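Local structure of RmpD (Hexulose-6-phosphate synthase) (Streptococcus mutans, 3EXR) at residues A[3-8]-A[215-220]; A[48-53]-A[79-84]; A[85-90]-A[115-120]; A[122-127]-A[162-167]. The protein is a bacterial TIM-barrel enzyme of the orotidine 5'-phosphate decarboxylase / HUMPS family, paired in this model with a second copy of itself. One frame throughout, in Å; residues are numbered along the deposited sequence.

Interaction 1. Residues A[3-8]-A[215-220]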
loop_
_atom_site.group_PDB
_atom_site.type_symbol
_atom_site.label_atom_id
_atom_site.label_comp_id
_atom_site.label_asym_id
_atom_site.label_seq_id
_atom_site.Cartn_x
_atom_site.Cartn_y
_atom_site.Cartn_z
ATOM N N LYS A 3 11.357 12.194 -28.376
ATOM C CA LYS A 3 12.303 12.207 -27.225
ATOM C C LYS A 3 12.054 13.405 -26.317
ATOM O O LYS A 3 11.840 14.530 -26.781
ATOM C CB LYS A 3 13.751 12.224 -27.723
ATOM N N GLN A 4 12.093 13.166 -25.017
ATOM C CA GLN A 4 11.993 14.241 -24.044
ATOM C C GLN A 4 13.072 14.067 -22.982
ATOM O O GLN A 4 13.669 13.000 -22.849
ATOM C CB GLN A 4 10.600 14.271 -23.399
ATOM C CG GLN A 4 10.166 12.958 -22.771
ATOM C CD GLN A 4 8.786 13.041 -22.171
ATOM O OE1 GLN A 4 7.852 13.537 -22.813
ATOM N NE2 GLN A 4 8.643 12.564 -20.928
ATOM N N LEU A 5 13.309 15.127 -22.232
ATOM C CA LEU A 5 14.230 15.082 -21.115
ATOM C C LEU A 5 13.646 14.247 -19.969
ATOM O O LEU A 5 12.420 14.110 -19.849
ATOM C CB LEU A 5 14.452 16.485 -20.595
ATOM C CG LEU A 5 15.268 17.479 -21.420
ATOM C CD1 LEU A 5 15.316 18.802 -20.687
ATOM C CD2 LEU A 5 16.662 16.944 -21.639
ATOM N N PRO A 6 14.504 13.708 -19.100
ATOM C CA PRO A 6 13.946 13.119 -17.870
ATOM C C PRO A 6 13.077 14.128 -17.128
ATOM O O PRO A 6 13.434 15.307 -17.052
ATOM C CB PRO A 6 15.180 12.774 -17.036
ATOM C CG PRO A 6 16.292 12.566 -18.096
ATOM C CD PRO A 6 15.972 13.597 -19.166
ATOM N N ASN A 7 11.975 13.639 -16.547
ATOM C CA ASN A 7 11.099 14.450 -15.732
ATOM C C ASN A 7 11.733 14.688 -14.370
ATOM O O ASN A 7 12.497 13.863 -13.880
ATOM C CB ASN A 7 9.770 13.726 -15.496
ATOM C CG ASN A 7 8.896 13.620 -16.732
ATOM O OD1 ASN A 7 8.327 12.541 -16.993
ATOM N ND2 ASN A 7 8.727 14.719 -17.471
ATOM N N LEU A 8 11.407 15.832 -13.770
ATOM C CA LEU A 8 11.590 16.061 -12.366
ATOM C C LEU A 8 10.230 15.889 -11.693
ATOM O O LEU A 8 9.273 16.592 -12.022
ATOM C CB LEU A 8 12.103 17.476 -12.100
ATOM C CG LEU A 8 12.151 17.857 -10.611
ATOM C CD1 LEU A 8 12.911 16.845 -9.747
ATOM C CD2 LEU A 8 12.708 19.236 -10.412
ATOM N N GLU A 215 20.238 20.897 -14.461
ATOM C CA GLU A 215 21.273 19.880 -14.568
ATOM C C GLU A 215 20.804 18.683 -15.404
ATOM O O GLU A 215 21.583 18.110 -16.169
ATOM C CB GLU A 215 21.744 19.451 -13.178
ATOM C CG GLU A 215 22.798 18.366 -13.174
ATOM C CD GLU A 215 24.176 18.852 -13.654
ATOM O OE1 GLU A 215 24.286 20.002 -14.157
ATOM O OE2 GLU A 215 25.149 18.064 -13.530
ATOM N N ILE A 216 19.537 18.292 -15.245
ATOM C CA ILE A 216 18.935 17.322 -16.156
ATOM C C ILE A 216 19.102 17.812 -17.607
ATOM O O ILE A 216 19.532 17.065 -18.454
ATOM C CB ILE A 216 17.433 17.097 -15.846
ATOM C CG1 ILE A 216 17.265 16.353 -14.520
ATOM C CG2 ILE A 216 16.769 16.351 -16.991
ATOM C CD1 ILE A 216 15.774 16.272 -14.056
ATOM N N LYS A 217 18.782 19.080 -17.861
ATOM C CA LYS A 217 18.945 19.673 -19.201
ATOM C C LYS A 217 20.402 19.653 -19.668
ATOM O O LYS A 217 20.680 19.405 -20.852
ATOM C CB LYS A 217 18.420 21.110 -19.222
ATOM C CG LYS A 217 18.288 21.726 -20.613
ATOM C CD LYS A 217 17.326 22.903 -20.562
ATOM C CE LYS A 217 17.475 23.837 -21.756
ATOM N NZ LYS A 217 16.454 24.939 -21.669
ATOM N N ARG A 218 21.346 19.942 -18.774
ATOM C CA ARG A 218 22.770 19.899 -19.186
ATOM C C ARG A 218 23.207 18.498 -19.634
ATOM O O ARG A 218 23.907 18.333 -20.653
ATOM C CB ARG A 218 23.671 20.376 -18.054
ATOM C CG ARG A 218 25.148 20.587 -18.444
ATOM C CD ARG A 218 26.055 20.810 -17.255
ATOM N NE ARG A 218 26.212 19.644 -16.377
ATOM C CZ ARG A 218 26.963 18.575 -16.651
ATOM N NH1 ARG A 218 27.641 18.475 -17.805
ATOM N NH2 ARG A 218 27.055 17.591 -15.760
ATOM N N ILE A 219 22.824 17.490 -18.861
ATOM C CA ILE A 219 23.290 16.118 -19.081
ATOM C C ILE A 219 22.557 15.436 -20.227
ATOM O O ILE A 219 23.185 14.816 -21.074
ATOM C CB ILE A 219 23.171 15.273 -17.801
ATOM C CG1 ILE A 219 24.061 15.859 -16.698
ATOM C CG2 ILE A 219 23.482 13.807 -18.083
ATOM C CD1 ILE A 219 23.753 15.294 -15.305
ATOM N N TRP A 220 21.238 15.564 -20.278
ATOM C CA TRP A 220 20.429 14.867 -21.266
ATOM C C TRP A 220 19.961 15.720 -22.440
ATOM O O TRP A 220 19.420 15.171 -23.391
ATOM C CB TRP A 220 19.196 14.202 -20.581
ATOM C CG TRP A 220 19.527 12.978 -19.759
ATOM C CD1 TRP A 220 19.517 11.674 -20.184
ATOM C CD2 TRP A 220 19.897 12.942 -18.381
ATOM N NE1 TRP A 220 19.886 10.837 -19.154
ATOM C CE2 TRP A 220 20.142 11.595 -18.041
ATOM C CE3 TRP A 220 20.063 13.917 -17.392
ATOM C CZ2 TRP A 220 20.508 11.205 -16.756
ATOM C CZ3 TRP A 220 20.429 13.514 -16.115
ATOM C CH2 TRP A 220 20.680 12.183 -15.823
#
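Pro-6 sets its ring against one face of the Trp-220 indole in a CH-pi contact, with CG of Pro-6 3.7 Å from the centre of the five-membered ring of Trp-220. The line to that carbon leans just 14° from the ring normal, and the two side chains cross at about a right angle. On the opposite face of the indole sits CG2 of Ile-219, so the ring is held between a proline and an isoleucine. Its NE1 bonds to Val-188 O, and the ring also meets Phe-193.

This is where the two ends of a TIM barrel come together. The lead-in to strand 7-12, the first of the barrel, packs on the last turns of helix 205-220, while the backbone of Asn-7 pairs with Phe-191 and Phe-193 to close the sheet.

The remaining contacts across the pair are mainly apolar. CD of Pro-6 reaches both CG2 of Ile-216 and CB of Trp-220, at 3.6 Å in each case. The two methyls of Leu-5 divide the helix surface: CD2 lies 3.6 Å from the carbonyl carbon of Trp-220, CD1 4.0 Å from CA of Lys-217. Deeper in, CD1 of Ile-216 stops 4.3 Å from CB of Leu-8.

Among the polar groups, Pro-6 O takes a hydrogen bond from Lys-213 NZ, and on the helix itself Arg-218 holds Glu-215 in a side-on salt bridge, NE to OE1 and NH2 to OE2.

Interaction 2. Residues A[48-53]-A[79-84]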
loop_
_atom_site.group_PDB
_atom_site.type_symbol
_atom_site.label_atom_id
_atom_site.label_comp_id
_atom_site.label_asym_id
_atom_site.label_seq_id
_atom_site.Cartn_x
_atom_site.Cartn_y
_atom_site.Cartn_z
ATOM N N LEU A 48 -6.927 15.163 -1.589
ATOM C CA LEU A 48 -5.648 15.790 -1.907
ATOM C C LEU A 48 -5.362 15.745 -3.407
ATOM O O LEU A 48 -4.858 16.736 -3.983
ATOM C CB LEU A 48 -4.508 15.120 -1.129
ATOM C CG LEU A 48 -3.073 15.571 -1.465
ATOM C CD1 LEU A 48 -2.856 17.030 -1.165
ATOM C CD2 LEU A 48 -2.056 14.733 -0.716
ATOM N N VAL A 49 -5.671 14.615 -4.042
ATOM C CA VAL A 49 -5.401 14.482 -5.482
ATOM C C VAL A 49 -6.151 15.566 -6.263
ATOM O O VAL A 49 -5.613 16.194 -7.160
ATOM C CB VAL A 49 -5.778 13.075 -6.016
ATOM C CG1 VAL A 49 -5.618 12.990 -7.521
ATOM C CG2 VAL A 49 -4.920 12.011 -5.341
ATOM N N GLU A 50 -7.409 15.754 -5.900
ATOM C CA GLU A 50 -8.258 16.768 -6.525
ATOM C C GLU A 50 -7.774 18.215 -6.263
ATOM O O GLU A 50 -7.805 19.063 -7.153
ATOM C CB GLU A 50 -9.704 16.569 -6.070
ATOM C CG GLU A 50 -10.720 17.378 -6.844
ATOM C CD GLU A 50 -12.168 16.951 -6.613
ATOM O OE1 GLU A 50 -12.406 15.813 -6.194
ATOM O OE2 GLU A 50 -13.072 17.767 -6.906
ATOM N N VAL A 51 -7.307 18.477 -5.053
ATOM C CA VAL A 51 -6.756 19.791 -4.713
ATOM C C VAL A 51 -5.518 20.052 -5.579
ATOM O O VAL A 51 -5.373 21.146 -6.102
ATOM C CB VAL A 51 -6.416 19.890 -3.213
ATOM C CG1 VAL A 51 -5.617 21.147 -2.894
ATOM C CG2 VAL A 51 -7.706 19.812 -2.364
ATOM N N LEU A 52 -4.675 19.042 -5.729
ATOM C CA LEU A 52 -3.468 19.201 -6.533
ATOM C C LEU A 52 -3.825 19.457 -7.989
ATOM O O LEU A 52 -3.190 20.275 -8.633
ATOM C CB LEU A 52 -2.541 18.008 -6.409
ATOM C CG LEU A 52 -1.926 17.803 -5.035
ATOM C CD1 LEU A 52 -1.218 16.476 -4.954
ATOM C CD2 LEU A 52 -0.957 18.949 -4.696
ATOM N N ARG A 53 -4.844 18.761 -8.497
ATOM C CA ARG A 53 -5.298 18.953 -9.872
ATOM C C ARG A 53 -5.815 20.361 -10.106
ATOM O O ARG A 53 -5.543 20.955 -11.134
ATOM C CB ARG A 53 -6.324 17.902 -10.252
ATOM C CG ARG A 53 -6.973 18.077 -11.628
ATOM C CD ARG A 53 -6.006 18.222 -12.769
ATOM N NE ARG A 53 -5.412 16.925 -13.045
ATOM C CZ ARG A 53 -4.178 16.712 -13.482
ATOM N NH1 ARG A 53 -3.351 17.725 -13.658
ATOM N NH2 ARG A 53 -3.766 15.464 -13.684
ATOM N N ALA A 79 -8.577 8.197 -10.157
ATOM C CA ALA A 79 -8.743 8.792 -11.494
ATOM C C ALA A 79 -9.871 9.819 -11.495
ATOM O O ALA A 79 -9.765 10.867 -12.136
ATOM C CB ALA A 79 -9.024 7.714 -12.529
ATOM N N VAL A 80 -10.958 9.550 -10.771
ATOM C CA VAL A 80 -12.040 10.535 -10.729
ATOM C C VAL A 80 -11.624 11.811 -9.996
ATOM O O VAL A 80 -12.203 12.857 -10.228
ATOM C CB VAL A 80 -13.351 9.963 -10.146
ATOM C CG1 VAL A 80 -13.849 8.792 -10.978
ATOM C CG2 VAL A 80 -13.196 9.586 -8.693
ATOM N N ARG A 81 -10.607 11.722 -9.126
ATOM C CA ARG A 81 -10.050 12.891 -8.411
ATOM C C ARG A 81 -9.113 13.687 -9.321
ATOM O O ARG A 81 -8.747 14.811 -9.001
ATOM C CB ARG A 81 -9.272 12.430 -7.169
ATOM C CG ARG A 81 -10.106 11.888 -6.018
ATOM C CD ARG A 81 -10.868 12.976 -5.329
ATOM N NE ARG A 81 -11.444 12.519 -4.070
ATOM C CZ ARG A 81 -12.270 13.249 -3.328
ATOM N NH1 ARG A 81 -12.663 14.435 -3.744
ATOM N NH2 ARG A 81 -12.718 12.784 -2.167
ATOM N N GLY A 82 -8.726 13.086 -10.435
ATOM C CA GLY A 82 -7.828 13.728 -11.406
ATOM C C GLY A 82 -6.415 13.149 -11.570
ATOM O O GLY A 82 -5.598 13.747 -12.269
ATOM N N ALA A 83 -6.105 12.001 -10.954
ATOM C CA ALA A 83 -4.786 11.396 -11.153
ATOM C C ALA A 83 -4.506 11.002 -12.593
ATOM O O ALA A 83 -5.406 10.527 -13.320
ATOM C CB ALA A 83 -4.591 10.169 -10.255
ATOM N N ASP A 84 -3.238 11.145 -12.983
ATOM C CA ASP A 84 -2.753 10.585 -14.248
ATOM C C ASP A 84 -2.140 9.197 -14.086
ATOM O O ASP A 84 -2.471 8.264 -14.832
ATOM C CB ASP A 84 -1.717 11.533 -14.853
ATOM C CG ASP A 84 -2.321 12.874 -15.246
ATOM O OD1 ASP A 84 -3.371 12.905 -15.957
ATOM O OD2 ASP A 84 -1.746 13.911 -14.872
HETATM O O HOH W 1 -13.974 13.580 -7.544
#
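Arg-53 brings its guanidinium edge up to both Gly-82 and Asp-84. NH2 of Arg-53 makes a salt bridge of 2.8 Å to OD2 of Asp-84, reaching that oxygen from above the carboxylate plane. The same NH2 bonds to Gly-82 O at 2.9 Å, nearly in line with the carbonyl, and NE of Arg-53 adds a longer, more bent bond of 3.3 Å to that oxygen. NH1 of Arg-81 makes a salt bridge to OE1 of Glu-50 (2.8 Å), the two charged planes 53° apart; a water donates to this OE1 and to Val-80 O. Between the two charged pairs, CG1 of Val-49 packs 3.7 Å from CB of Arg-81 and 3.6 Å from N of Ala-83.

Behind these, Gly-82 turns the chain off helix 71-79 in a Schellman motif, with positive phi (112°), a conformation that calls for glycine. Ser-46 OG holds NE of Arg-81, Lys-59 O takes NH1 of Arg-53, and OD2 of Asp-84 also takes a salt bridge from Lys-111 NZ and a hydrogen bond from Ile-61 N. The contact ties helix 47-55 to the turn between helix 71-79 and strand 85-89, with Val-49 and Arg-53 resting on Ile-61 of strand 60-67.

Interaction 3. Residues A[85-90]-A[115-120]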
loop_
_atom_site.group_PDB
_atom_site.type_symbol
_atom_site.label_atom_id
_atom_site.label_comp_id
_atom_site.label_asym_id
_atom_site.label_seq_id
_atom_site.Cartn_x
_atom_site.Cartn_y
_atom_site.Cartn_z
ATOM N N TRP A 85 -1.248 9.068 -13.105
ATOM C CA TRP A 85 -0.529 7.837 -12.840
ATOM C C TRP A 85 -0.898 7.351 -11.464
ATOM O O TRP A 85 -1.089 8.152 -10.573
ATOM C CB TRP A 85 0.978 8.040 -12.884
ATOM C CG TRP A 85 1.482 8.536 -14.209
ATOM C CD1 TRP A 85 0.817 8.508 -15.396
ATOM C CD2 TRP A 85 2.752 9.148 -14.471
ATOM N NE1 TRP A 85 1.597 9.056 -16.385
ATOM C CE2 TRP A 85 2.790 9.457 -15.848
ATOM C CE3 TRP A 85 3.860 9.472 -13.676
ATOM C CZ2 TRP A 85 3.890 10.068 -16.447
ATOM C CZ3 TRP A 85 4.964 10.095 -14.272
ATOM C CH2 TRP A 85 4.962 10.389 -15.641
ATOM N N MET A 86 -1.016 6.035 -11.322
ATOM C CA MET A 86 -1.177 5.419 -10.008
ATOM C C MET A 86 -0.149 4.305 -9.835
ATOM O O MET A 86 0.128 3.542 -10.782
ATOM C CB MET A 86 -2.576 4.837 -9.832
ATOM C CG MET A 86 -2.858 4.429 -8.403
ATOM S SD MET A 86 -4.418 3.606 -8.110
ATOM C CE MET A 86 -4.112 1.925 -8.693
ATOM N N THR A 87 0.391 4.175 -8.625
ATOM C CA THR A 87 1.265 3.052 -8.328
ATOM C C THR A 87 0.522 1.798 -7.870
ATOM O O THR A 87 -0.456 1.853 -7.099
ATOM C CB THR A 87 2.356 3.414 -7.287
ATOM O OG1 THR A 87 1.752 3.830 -6.061
ATOM C CG2 THR A 87 3.252 4.578 -7.782
ATOM N N CYS A 88 1.029 0.646 -8.318
ATOM C CA CYS A 88 0.678 -0.649 -7.733
ATOM C C CYS A 88 1.951 -1.230 -7.174
ATOM O O CYS A 88 3.024 -1.129 -7.814
ATOM C CB CYS A 88 0.168 -1.618 -8.788
ATOM S SG CYS A 88 -1.531 -1.398 -9.309
ATOM N N ILE A 89 1.850 -1.824 -5.984
ATOM C CA ILE A 89 2.969 -2.564 -5.418
ATOM C C ILE A 89 3.236 -3.779 -6.321
ATOM O O ILE A 89 2.322 -4.340 -6.924
ATOM C CB ILE A 89 2.666 -2.941 -3.918
ATOM C CG1 ILE A 89 3.933 -3.433 -3.185
ATOM C CG2 ILE A 89 1.506 -3.905 -3.787
ATOM C CD1 ILE A 89 5.002 -2.339 -3.063
ATOM N N CYS A 90 4.491 -4.186 -6.427
ATOM C CA CYS A 90 4.850 -5.271 -7.338
ATOM C C CYS A 90 4.247 -6.616 -6.929
ATOM O O CYS A 90 4.209 -7.543 -7.737
ATOM C CB CYS A 90 6.374 -5.368 -7.462
ATOM S SG CYS A 90 7.249 -5.520 -5.881
ATOM N N GLN A 115 2.031 2.411 -12.630
ATOM C CA GLN A 115 3.471 2.301 -12.373
ATOM C C GLN A 115 3.673 1.220 -11.323
ATOM O O GLN A 115 2.983 1.214 -10.314
ATOM C CB GLN A 115 4.016 3.618 -11.806
ATOM C CG GLN A 115 3.681 4.890 -12.585
ATOM C CD GLN A 115 4.280 6.113 -11.923
ATOM O OE1 GLN A 115 3.934 6.404 -10.769
ATOM N NE2 GLN A 115 5.233 6.783 -12.605
ATOM N N VAL A 116 4.658 0.350 -11.532
ATOM C CA VAL A 116 4.968 -0.704 -10.581
ATOM C C VAL A 116 6.069 -0.236 -9.611
ATOM O O VAL A 116 7.214 0.056 -9.987
ATOM C CB VAL A 116 5.428 -1.995 -11.246
ATOM C CG1 VAL A 116 5.631 -3.091 -10.186
ATOM C CG2 VAL A 116 4.396 -2.485 -12.264
ATOM N N GLU A 117 5.706 -0.209 -8.333
ATOM C CA GLU A 117 6.614 0.083 -7.225
ATOM C C GLU A 117 7.406 -1.158 -6.838
ATOM O O GLU A 117 6.830 -2.176 -6.481
ATOM C CB GLU A 117 5.819 0.630 -6.023
ATOM C CG GLU A 117 5.564 2.146 -6.096
ATOM C CD GLU A 117 6.761 3.011 -5.705
ATOM O OE1 GLU A 117 7.848 2.457 -5.461
ATOM O OE2 GLU A 117 6.618 4.249 -5.639
ATOM N N LEU A 118 8.727 -1.069 -6.960
ATOM C CA LEU A 118 9.621 -2.219 -6.804
ATOM C C LEU A 118 10.129 -2.326 -5.384
ATOM O O LEU A 118 10.911 -1.478 -4.940
ATOM C CB LEU A 118 10.776 -2.117 -7.805
ATOM C CG LEU A 118 10.383 -2.089 -9.281
ATOM C CD1 LEU A 118 11.603 -1.871 -10.144
ATOM C CD2 LEU A 118 9.699 -3.366 -9.729
ATOM N N TYR A 119 9.616 -3.339 -4.669
ATOM C CA TYR A 119 10.032 -3.687 -3.314
ATOM C C TYR A 119 10.261 -5.185 -3.205
ATOM O O TYR A 119 9.513 -5.982 -3.774
ATOM C CB TYR A 119 8.966 -3.280 -2.290
ATOM C CG TYR A 119 8.946 -1.783 -2.024
ATOM C CD1 TYR A 119 9.642 -1.236 -0.956
ATOM C CD2 TYR A 119 8.296 -0.899 -2.892
ATOM C CE1 TYR A 119 9.638 0.117 -0.716
ATOM C CE2 TYR A 119 8.309 0.469 -2.674
ATOM C CZ TYR A 119 8.978 0.972 -1.577
ATOM O OH TYR A 119 8.985 2.327 -1.322
ATOM N N GLY A 120 11.265 -5.553 -2.415
ATOM C CA GLY A 120 11.545 -6.953 -2.111
ATOM C C GLY A 120 12.086 -7.720 -3.300
ATOM O O GLY A 120 12.688 -7.113 -4.205
#
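Trp-85 meets the amide of Gln-115 at the start of strand 85-89: CE3 of Trp-85 lies 3.2 Å from NE2 of Gln-115, with ring and amide planes 43° apart. That NE2 is hydrogen-bonded to Gln-137 OE1, which ties the amide to the next strand of the sheet. Met-86 O accepts from Gln-115 N at 2.9 Å, continuing the pairing that the Met-86 backbone already makes with Glu-113, while its side chain packs on Ala-100 and Ile-104 of helix 94-107.

Thr-87 sits on the sheet face that also carries Gln-115 and Glu-117. Its CB touches CG of Glu-117 at 3.6 Å and its CG2 touches OE1 of Gln-115. Its OG1 lies between the backbone N and the carbonyl carbon and bonds to Asp-64 OD1 and Lys-66 N. Cys-88, on the other face with Val-116, uses its backbone twice: N to Gln-115 O, and O from Glu-117 N at 2.9 Å.

Ile-89 pushes CD1 to 3.6 Å from CD2 of Tyr-119, the side chains crossing at about a right angle; the Tyr-119 hydroxyl is hydrogen-bonded to Asp-69 of the second subunit. At Cys-90 the backbone bond to Glu-117 O is weak, but SG accepts a nearly straight one (171°) from Tyr-119 N at 3.4 Å, and CB rests 3.6 Å from CG1 of Val-116.

The axes of 85-89 and 115-117 cross at 39°, the twist of a barrel sheet, and these two parallel neighbours, joined through helix 94-107, make up a beta-alpha-beta unit, the repeating element of the TIM barrel.

Interaction 4. Residues A[122-127]-A[162-167]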
loop_
_atom_site.group_PDB
_atom_site.type_symbol
_atom_site.label_atom_id
_atom_site.label_comp_id
_atom_site.label_asym_id
_atom_site.label_seq_id
_atom_site.Cartn_x
_atom_site.Cartn_y
_atom_site.Cartn_z
ATOM N N TRP A 122 11.475 -9.066 -6.295
ATOM C CA TRP A 122 10.837 -9.159 -7.600
ATOM C C TRP A 122 11.830 -9.690 -8.625
ATOM O O TRP A 122 13.043 -9.548 -8.443
ATOM C CB TRP A 122 10.280 -7.798 -8.039
ATOM C CG TRP A 122 11.331 -6.788 -8.184
ATOM C CD1 TRP A 122 11.815 -5.983 -7.212
ATOM C CD2 TRP A 122 12.093 -6.500 -9.369
ATOM N NE1 TRP A 122 12.824 -5.193 -7.719
ATOM C CE2 TRP A 122 13.009 -5.488 -9.041
ATOM C CE3 TRP A 122 12.064 -6.975 -10.683
ATOM C CZ2 TRP A 122 13.896 -4.959 -9.963
ATOM C CZ3 TRP A 122 12.956 -6.472 -11.593
ATOM C CH2 TRP A 122 13.858 -5.457 -11.234
ATOM N N THR A 123 11.313 -10.303 -9.681
ATOM C CA THR A 123 12.138 -10.906 -10.727
ATOM C C THR A 123 11.894 -10.271 -12.111
ATOM O O THR A 123 10.875 -9.608 -12.347
ATOM C CB THR A 123 11.835 -12.419 -10.855
ATOM O OG1 THR A 123 10.503 -12.593 -11.347
ATOM C CG2 THR A 123 11.937 -13.141 -9.518
ATOM N N TYR A 124 12.825 -10.500 -13.037
ATOM C CA TYR A 124 12.641 -10.072 -14.418
ATOM C C TYR A 124 11.525 -10.868 -15.149
ATOM O O TYR A 124 10.914 -10.364 -16.092
ATOM C CB TYR A 124 13.956 -10.163 -15.173
ATOM C CG TYR A 124 15.010 -9.199 -14.650
ATOM C CD1 TYR A 124 14.835 -7.826 -14.798
ATOM C CD2 TYR A 124 16.175 -9.657 -14.023
ATOM C CE1 TYR A 124 15.797 -6.918 -14.335
ATOM C CE2 TYR A 124 17.153 -8.748 -13.557
ATOM C CZ TYR A 124 16.941 -7.384 -13.707
ATOM O OH TYR A 124 17.886 -6.464 -13.276
ATOM N N ASP A 125 11.255 -12.095 -14.709
ATOM C CA ASP A 125 10.137 -12.850 -15.266
ATOM C C ASP A 125 8.816 -12.173 -14.890
ATOM O O ASP A 125 7.932 -12.020 -15.736
ATOM C CB ASP A 125 10.182 -14.319 -14.821
ATOM C CG ASP A 125 11.419 -15.035 -15.350
ATOM O OD1 ASP A 125 11.795 -14.810 -16.522
ATOM O OD2 ASP A 125 12.080 -15.788 -14.626
ATOM N N GLN A 126 8.715 -11.709 -13.649
ATOM C CA GLN A 126 7.555 -10.912 -13.233
ATOM C C GLN A 126 7.485 -9.618 -14.043
ATOM O O GLN A 126 6.419 -9.245 -14.547
ATOM C CB GLN A 126 7.621 -10.607 -11.733
ATOM C CG GLN A 126 7.480 -11.817 -10.816
ATOM C CD GLN A 126 7.722 -11.477 -9.340
ATOM O OE1 GLN A 126 8.448 -10.544 -9.021
ATOM N NE2 GLN A 126 7.107 -12.242 -8.445
ATOM N N ALA A 127 8.621 -8.930 -14.181
ATOM C CA ALA A 127 8.640 -7.676 -14.928
ATOM C C ALA A 127 8.116 -7.860 -16.347
ATOM O O ALA A 127 7.373 -7.025 -16.847
ATOM C CB ALA A 127 10.041 -7.061 -14.931
ATOM N N LYS A 162 19.361 -0.252 -15.702
ATOM C CA LYS A 162 19.682 -0.414 -17.111
ATOM C C LYS A 162 18.922 -1.567 -17.753
ATOM O O LYS A 162 18.422 -1.431 -18.871
ATOM C CB LYS A 162 21.186 -0.612 -17.292
ATOM C CG LYS A 162 21.965 0.651 -17.097
ATOM C CD LYS A 162 23.422 0.358 -16.798
ATOM C CE LYS A 162 24.210 1.625 -16.534
ATOM N NZ LYS A 162 25.715 1.382 -16.395
ATOM N N LYS A 163 18.826 -2.679 -17.035
ATOM C CA LYS A 163 18.159 -3.867 -17.570
ATOM C C LYS A 163 16.664 -3.654 -17.746
ATOM O O LYS A 163 16.085 -4.094 -18.735
ATOM C CB LYS A 163 18.437 -5.085 -16.697
ATOM C CG LYS A 163 17.769 -6.398 -17.189
ATOM C CD LYS A 163 18.202 -6.804 -18.603
ATOM C CE LYS A 163 18.465 -8.318 -18.723
ATOM N NZ LYS A 163 17.263 -9.179 -18.542
ATOM N N LEU A 164 16.027 -2.993 -16.783
ATOM C CA LEU A 164 14.607 -2.682 -16.922
ATOM C C LEU A 164 14.323 -1.765 -18.108
ATOM O O LEU A 164 13.349 -1.950 -18.832
ATOM C CB LEU A 164 14.064 -2.072 -15.636
ATOM C CG LEU A 164 13.985 -2.941 -14.408
ATOM C CD1 LEU A 164 13.721 -2.046 -13.213
ATOM C CD2 LEU A 164 12.885 -4.023 -14.533
ATOM N N ILE A 165 15.206 -0.792 -18.327
ATOM C CA ILE A 165 15.075 0.132 -19.449
ATOM C C ILE A 165 15.186 -0.674 -20.755
ATOM O O ILE A 165 14.385 -0.496 -21.676
ATOM C CB ILE A 165 16.154 1.256 -19.387
ATOM C CG1 ILE A 165 15.834 2.234 -18.246
ATOM C CG2 ILE A 165 16.264 1.984 -20.732
ATOM C CD1 ILE A 165 16.950 3.216 -17.865
ATOM N N GLU A 166 16.152 -1.594 -20.795
ATOM C CA GLU A 166 16.372 -2.381 -22.005
ATOM C C GLU A 166 15.191 -3.298 -22.300
ATOM O O GLU A 166 14.859 -3.528 -23.455
ATOM C CB GLU A 166 17.688 -3.140 -21.937
ATOM C CG GLU A 166 18.898 -2.261 -22.295
ATOM C CD GLU A 166 18.620 -1.178 -23.367
ATOM O OE1 GLU A 166 18.634 0.044 -23.041
ATOM O OE2 GLU A 166 18.414 -1.536 -24.548
ATOM N N MET A 167 14.521 -3.776 -21.253
ATOM C CA MET A 167 13.301 -4.587 -21.407
ATOM C C MET A 167 12.130 -3.791 -21.981
ATOM O O MET A 167 11.166 -4.375 -22.451
ATOM C CB MET A 167 12.881 -5.173 -20.054
ATOM C CG MET A 167 13.776 -6.287 -19.579
ATOM S SD MET A 167 13.227 -6.982 -18.015
ATOM C CE MET A 167 11.875 -7.956 -18.529
#
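Tyr-124 carries the ammonium of Lys-163 over one face of its ring, a cation-pi contact between two surface helices of the TIM barrel, 124-132 and 155-167. NZ of Lys-163 stands 4.6 Å from the centre of the Tyr-124 ring, 14° off the normal. The lysine leaves its helix with CG anti to the backbone N (chi1 -180°), which puts CG 3.5 Å from CE1 of Tyr-124; bends further out bring the ammonium back over the ring. Met-167 adds a Met-aromatic contact, SD lying 3.7 Å from CD1 of Tyr-124 and oblique to the ring.

On the side toward strand 170-174, where Leu-164 touches Val-171, the packing is apolar. CD2 of Leu-164 comes to the edge of the Tyr-124 ring and also meets CB of Ala-127. Trp-122 and Leu-164 approach tip to tip, CH2 of Trp-122 being 3.7 Å from CD2 of Leu-164, and the indole has its own cation-pi partner in Lys-160. Thr-123 and Gln-126 form a capping box at the start of helix 124-132: OG1 of Thr-123 accepts from Gln-126 N, and OE1 of Gln-126 accepts from Thr-123 N. On the backbone side of the tyrosine, the methyl CE of Met-167 lies 3.6 Å from Tyr-124 O.

Interaction 1 joins the two ends of the chain, and the other three follow in series inside the loop it closes. Interactions 2 and 3 adjoin in sequence, since the turn at 79-84 runs straight into strand 85-89, yet their centres are 19 Å apart. Interaction 3 lies in the barrel sheet, touching interaction 1 where Asn-7 OD1 comes 4.2 Å from CH2 of Trp-85, and touching interaction 4, 13 Å away between centres, where CD1 of Leu-118 meets CD1 of Leu-164. Interactions 2 and 4, centres 30 Å apart, lie on opposite sides of the chain's centre. The four thus sample the barrel's closure, its sheet and its outer helical layer.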